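Local atomic coordinates of ribonucleoside-diphosphate reductase (Pseudomonas aeruginosa, PDB entry 5IM3), a protein that binds dATP as an allosteric nucleotide and probably reduces ribonucleoside diphosphates to 2'-deoxyribonucleoside diphosphates, precursors for DNA synthesis. Residues R232-G237 / G313-L318. Sequence-based numbering, arbitrary orientation.
Sequences RAEALG and GIRFEL
Glu234 reaches from its helix to the backbone of the segment 313-318, where its OE2 accepts a hydrogen bond from Arg315 N at 2.6 Å. With CG anti to the backbone N (chi1 -180°), Glu234 CG sits 3.4 Å from Arg315 O and beside Ile314 CG2, which crosses it obliquely; the extended chain beyond carries the carboxylate to the amide. The amide meets OE2 on the anti side, 21° out of the carboxylate plane. The side chains of Glu234 and Arg315 run side by side, yet their charged ends do not pair: Arg315 NE and NH2 bond to Tyr304 O and Asp305 O, while Glu234 OE1 is held by the Tyr304 hydroxyl.

The principle illustrated is a helix carboxylate gripping a strand amide while small and apolar neighbours pack the backbones together. Ala235 points its small side chain toward Phe316, and their CA atoms, 3.8 Å apart, are the nearest such pair. Leu318, N-cap of the next helix, sets CG on Ala235 CB at 3.8 Å and CD1 against Leu236 CD2, the two leucines nearly perpendicular.

Away from the nucleotide sites, helix 219-239 of the second ATP-cone region thus meets hairpin 310-315 and helix 319-330 of the all-alpha region, with helix 250-267 against Leu236 and Leu318.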
loop_
_atom_site.group_PDB
_atom_site.type_symbol
_atom_site.label_atom_id
_atom_site.label_comp_id
_atom_site.label_asym_id
_atom_site.label_seq_id
_atom_site.Cartn_x
_atom_site.Cartn_y
_atom_site.Cartn_z
ATOM N N ARG A 232 24.410 56.041 -1.962
ATOM C CA ARG A 232 24.870 57.359 -2.386
ATOM C C ARG A 232 26.243 57.671 -1.804
ATOM O O ARG A 232 27.147 58.117 -2.520
ATOM C CB ARG A 232 23.852 58.424 -1.980
ATOM C CG ARG A 232 22.528 58.326 -2.720
ATOM C CD ARG A 232 21.643 59.530 -2.443
ATOM N NE ARG A 232 21.205 59.584 -1.049
ATOM C CZ ARG A 232 19.993 59.243 -0.622
ATOM N NH1 ARG A 232 19.066 58.823 -1.473
ATOM N NH2 ARG A 232 19.703 59.330 0.670
ATOM N N ALA A 233 26.422 57.432 -0.503
ATOM C CA ALA A 233 27.722 57.663 0.116
ATOM C C ALA A 233 28.785 56.759 -0.491
ATOM O O ALA A 233 29.899 57.207 -0.790
ATOM C CB ALA A 233 27.631 57.441 1.625
ATOM N N GLU A 234 28.453 55.482 -0.683
ATOM C CA GLU A 234 29.392 54.534 -1.269
ATOM C C GLU A 234 29.802 54.965 -2.673
ATOM O O GLU A 234 30.992 55.118 -2.972
ATOM C CB GLU A 234 28.752 53.142 -1.282
ATOM C CG GLU A 234 29.610 52.036 -1.861
ATOM C CD GLU A 234 28.940 50.676 -1.758
ATOM O OE1 GLU A 234 28.005 50.530 -0.940
ATOM O OE2 GLU A 234 29.341 49.754 -2.497
ATOM N N ALA A 235 28.819 55.180 -3.549
ATOM C CA ALA A 235 29.119 55.497 -4.942
ATOM C C ALA A 235 29.757 56.874 -5.076
ATOM O O ALA A 235 30.810 57.022 -5.707
ATOM C CB ALA A 235 27.846 55.412 -5.783
ATOM N N LEU A 236 29.129 57.900 -4.495
ATOM C CA LEU A 236 29.638 59.257 -4.665
ATOM C C LEU A 236 31.012 59.418 -4.030
ATOM O O LEU A 236 31.894 60.065 -4.606
ATOM C CB LEU A 236 28.657 60.264 -4.074
ATOM C CG LEU A 236 27.270 60.286 -4.705
ATOM C CD1 LEU A 236 26.374 61.189 -3.900
ATOM C CD2 LEU A 236 27.315 60.742 -6.158
ATOM N N GLY A 237 31.216 58.838 -2.847
ATOM C CA GLY A 237 32.532 58.883 -2.233
ATOM C C GLY A 237 33.600 58.243 -3.101
ATOM O O GLY A 237 34.723 58.743 -3.191
ATOM N N GLY A 313 34.722 45.409 -4.620
ATOM C CA GLY A 313 33.532 45.232 -3.815
ATOM C C GLY A 313 32.698 46.479 -3.611
ATOM O O GLY A 313 31.635 46.393 -2.984
ATOM N N ILE A 314 33.135 47.628 -4.120
ATOM C CA ILE A 314 32.444 48.897 -3.917
ATOM C C ILE A 314 31.568 49.170 -5.133
ATOM O O ILE A 314 32.070 49.288 -6.257
ATOM C CB ILE A 314 33.440 50.045 -3.689
ATOM C CG1 ILE A 314 34.259 49.785 -2.420
ATOM C CG2 ILE A 314 32.706 51.383 -3.595
ATOM C CD1 ILE A 314 35.326 50.826 -2.142
ATOM N N ARG A 315 30.260 49.277 -4.910
ATOM C CA ARG A 315 29.337 49.681 -5.963
ATOM C C ARG A 315 29.449 51.185 -6.176
ATOM O O ARG A 315 29.176 51.969 -5.260
ATOM C CB ARG A 315 27.902 49.302 -5.600
ATOM C CG ARG A 315 27.496 47.888 -5.991
ATOM C CD ARG A 315 28.268 46.836 -5.217
ATOM N NE ARG A 315 27.693 45.504 -5.398
ATOM C CZ ARG A 315 28.308 44.370 -5.075
ATOM N NH1 ARG A 315 29.529 44.394 -4.557
ATOM N NH2 ARG A 315 27.699 43.207 -5.278
ATOM N N PHE A 316 29.854 51.592 -7.380
ATOM C CA PHE A 316 29.927 53.008 -7.721
ATOM C C PHE A 316 28.989 53.369 -8.868
ATOM O O PHE A 316 29.202 54.380 -9.543
ATOM C CB PHE A 316 31.368 53.415 -8.044
ATOM C CG PHE A 316 31.937 52.759 -9.271
ATOM C CD1 PHE A 316 32.492 51.491 -9.206
ATOM C CD2 PHE A 316 31.939 53.423 -10.488
ATOM C CE1 PHE A 316 33.024 50.892 -10.334
ATOM C CE2 PHE A 316 32.469 52.830 -11.619
ATOM C CZ PHE A 316 33.012 51.564 -11.542
ATOM N N GLU A 317 27.941 52.575 -9.086
ATOM C CA GLU A 317 26.913 52.865 -10.083
ATOM C C GLU A 317 25.581 53.048 -9.365
ATOM O O GLU A 317 25.053 52.097 -8.777
ATOM C CB GLU A 317 26.827 51.747 -11.121
ATOM C CG GLU A 317 25.883 52.044 -12.274
ATOM C CD GLU A 317 25.917 50.972 -13.348
ATOM O OE1 GLU A 317 25.995 49.774 -12.997
ATOM O OE2 GLU A 317 25.871 51.331 -14.544
ATOM N N LEU A 318 25.040 54.266 -9.417
ATOM C CA LEU A 318 23.767 54.570 -8.781
ATOM C C LEU A 318 22.599 54.180 -9.685
ATOM O O LEU A 318 22.757 54.059 -10.902
ATOM C CB LEU A 318 23.696 56.054 -8.432
ATOM C CG LEU A 318 24.505 56.452 -7.193
ATOM C CD1 LEU A 318 24.653 57.959 -7.080
ATOM C CD2 LEU A 318 23.852 55.888 -5.934
#